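Oxalate oxidase (Hordeum vulgare, PDB 1FI2) oxidises oxalate with molecular oxygen to carbon dioxide and hydrogen peroxide in the plant cell wall, as a manganese-containing homohexamer that also has superoxide dismutase activity. Local coordinates at residues 99-104 with 146-151. Numbering follows the deposited sequence.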
loop_
_atom_site.group_PDB
_atom_site.type_symbol
_atom_site.label_atom_id
_atom_site.label_comp_id
_atom_site.label_asym_id
_atom_site.label_seq_id
_atom_site.Cartn_x
_atom_site.Cartn_y
_atom_site.Cartn_z
ATOM N N VAL A 99 13.947 18.836 -17.928
ATOM C CA VAL A 99 14.304 19.156 -19.315
ATOM C C VAL A 99 15.825 19.248 -19.394
ATOM O O VAL A 99 16.437 19.925 -18.566
ATOM C CB VAL A 99 13.636 20.455 -19.779
ATOM C CG1 VAL A 99 14.200 20.961 -21.102
ATOM C CG2 VAL A 99 12.133 20.232 -19.916
ATOM N N MET A 100 16.419 18.555 -20.357
ATOM C CA MET A 100 17.872 18.568 -20.487
ATOM C C MET A 100 18.371 19.599 -21.485
ATOM O O MET A 100 19.436 20.185 -21.288
ATOM C CB MET A 100 18.374 17.172 -20.846
ATOM C CG MET A 100 18.195 16.126 -19.764
ATOM S SD MET A 100 18.795 16.590 -18.140
ATOM C CE MET A 100 20.239 17.590 -18.498
ATOM N N LYS A 101 17.620 19.796 -22.563
ATOM C CA LYS A 101 18.003 20.791 -23.563
ATOM C C LYS A 101 16.756 21.298 -24.280
ATOM O O LYS A 101 15.772 20.567 -24.400
ATOM C CB LYS A 101 19.028 20.231 -24.534
ATOM C CG LYS A 101 18.523 19.497 -25.757
ATOM C CD LYS A 101 19.670 18.931 -26.582
ATOM C CE LYS A 101 20.566 19.996 -27.175
ATOM N NZ LYS A 101 19.937 20.741 -28.297
ATOM N N GLY A 102 16.799 22.542 -24.738
ATOM C CA GLY A 102 15.685 23.122 -25.471
ATOM C C GLY A 102 14.636 23.766 -24.582
ATOM O O GLY A 102 14.840 24.029 -23.401
ATOM N N GLU A 103 13.517 24.128 -25.208
ATOM C CA GLU A 103 12.414 24.817 -24.559
ATOM C C GLU A 103 11.109 24.055 -24.783
ATOM O O GLU A 103 10.643 23.955 -25.922
ATOM C CB GLU A 103 12.266 26.237 -25.113
ATOM C CG GLU A 103 13.521 27.089 -25.057
ATOM C CD GLU A 103 13.351 28.459 -25.676
ATOM O OE1 GLU A 103 13.143 29.420 -24.910
ATOM O OE2 GLU A 103 13.436 28.574 -26.914
ATOM N N LEU A 104 10.531 23.509 -23.716
ATOM C CA LEU A 104 9.298 22.748 -23.848
ATOM C C LEU A 104 8.111 23.346 -23.098
ATOM O O LEU A 104 8.182 23.572 -21.887
ATOM C CB LEU A 104 9.485 21.320 -23.318
ATOM C CG LEU A 104 10.412 20.354 -24.042
ATOM C CD1 LEU A 104 10.551 19.066 -23.234
ATOM C CD2 LEU A 104 9.902 20.028 -25.437
ATOM N N GLU A 146 16.328 21.154 -31.364
ATOM C CA GLU A 146 15.806 19.879 -30.870
ATOM C C GLU A 146 15.811 19.928 -29.344
ATOM O O GLU A 146 16.761 20.460 -28.761
ATOM C CB GLU A 146 16.702 18.762 -31.381
ATOM C CG GLU A 146 16.342 17.355 -30.942
ATOM C CD GLU A 146 17.411 16.372 -31.393
ATOM O OE1 GLU A 146 18.607 16.715 -31.271
ATOM O OE2 GLU A 146 17.050 15.276 -31.859
ATOM N N ALA A 147 14.772 19.412 -28.699
ATOM C CA ALA A 147 14.722 19.433 -27.239
ATOM C C ALA A 147 14.687 18.011 -26.689
ATOM O O ALA A 147 14.344 17.091 -27.434
ATOM C CB ALA A 147 13.508 20.210 -26.755
ATOM N N TYR A 148 15.090 17.837 -25.429
ATOM C CA TYR A 148 14.981 16.497 -24.843
ATOM C C TYR A 148 14.821 16.587 -23.331
ATOM O O TYR A 148 15.249 17.545 -22.690
ATOM C CB TYR A 148 16.100 15.583 -25.277
ATOM C CG TYR A 148 17.370 15.421 -24.499
ATOM C CD1 TYR A 148 17.469 14.498 -23.461
ATOM C CD2 TYR A 148 18.508 16.158 -24.807
ATOM C CE1 TYR A 148 18.645 14.332 -22.749
ATOM C CE2 TYR A 148 19.689 16.008 -24.104
ATOM C CZ TYR A 148 19.750 15.090 -23.078
ATOM O OH TYR A 148 20.924 14.938 -22.371
ATOM N N MET A 149 14.116 15.600 -22.789
ATOM C CA MET A 149 13.875 15.499 -21.358
ATOM C C MET A 149 14.039 14.049 -20.909
ATOM O O MET A 149 13.947 13.126 -21.719
ATOM C CB MET A 149 12.458 15.963 -21.009
ATOM C CG MET A 149 11.367 15.161 -21.690
ATOM S SD MET A 149 9.697 15.720 -21.328
ATOM C CE MET A 149 8.735 14.313 -21.896
ATOM N N VAL A 150 14.371 13.850 -19.646
ATOM C CA VAL A 150 14.448 12.532 -19.024
ATOM C C VAL A 150 13.509 12.549 -17.817
ATOM O O VAL A 150 13.596 13.478 -17.010
ATOM C CB VAL A 150 15.872 12.162 -18.587
ATOM C CG1 VAL A 150 15.876 10.825 -17.854
ATOM C CG2 VAL A 150 16.838 12.096 -19.765
ATOM N N VAL A 151 12.587 11.593 -17.737
ATOM C CA VAL A 151 11.628 11.546 -16.645
ATOM C C VAL A 151 11.711 10.226 -15.879
ATOM O O VAL A 151 12.171 9.209 -16.398
ATOM C CB VAL A 151 10.179 11.757 -17.123
ATOM C CG1 VAL A 151 10.023 12.970 -18.034
ATOM C CG2 VAL A 151 9.640 10.520 -17.832
#
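A classic beta bulge sets Met100 and Lys101 together opposite Tyr148: Tyr148 O accepts Met100 N at 2.8 Å and Lys101 N at 3.3 Å, while Tyr148 N returns a bond to Lys101 O. Packing is tightest where Met100 CB lies over one face of the Tyr148 ring, 3.5 Å from its centroid, a CH-pi contact. Lys101 CG, turned between backbone N and carbonyl carbon (chi1 87°), comes 3.5 Å from Tyr148 CD2, and CD follows at the ring edge, in plane. A broad, flat ring suits the methylene groups of both neighbours; an alanine at Tyr148 would probably leave Met100 CB without its aromatic cover and Lys101 freer to turn. Gly102 follows because a side chain there would clash with Ala147 CB, itself small enough to take Leu104 CD2 at 3.8 Å. The looser, partly exposed end has a single side-chain hydrogen bond, from Lys101 NZ to Glu146 O (3.2 Å). In this cupin jellyroll, strand 147-153 runs between 73-79 and 95-101, and 95-101 turns at Gly102 into 103-109 of the other sheet; the Met149 side chain, on the opposite face from Tyr148, lies about 6 Å from the manganese, whereas Met100 and Tyr148 pack against Met100 of a second subunit.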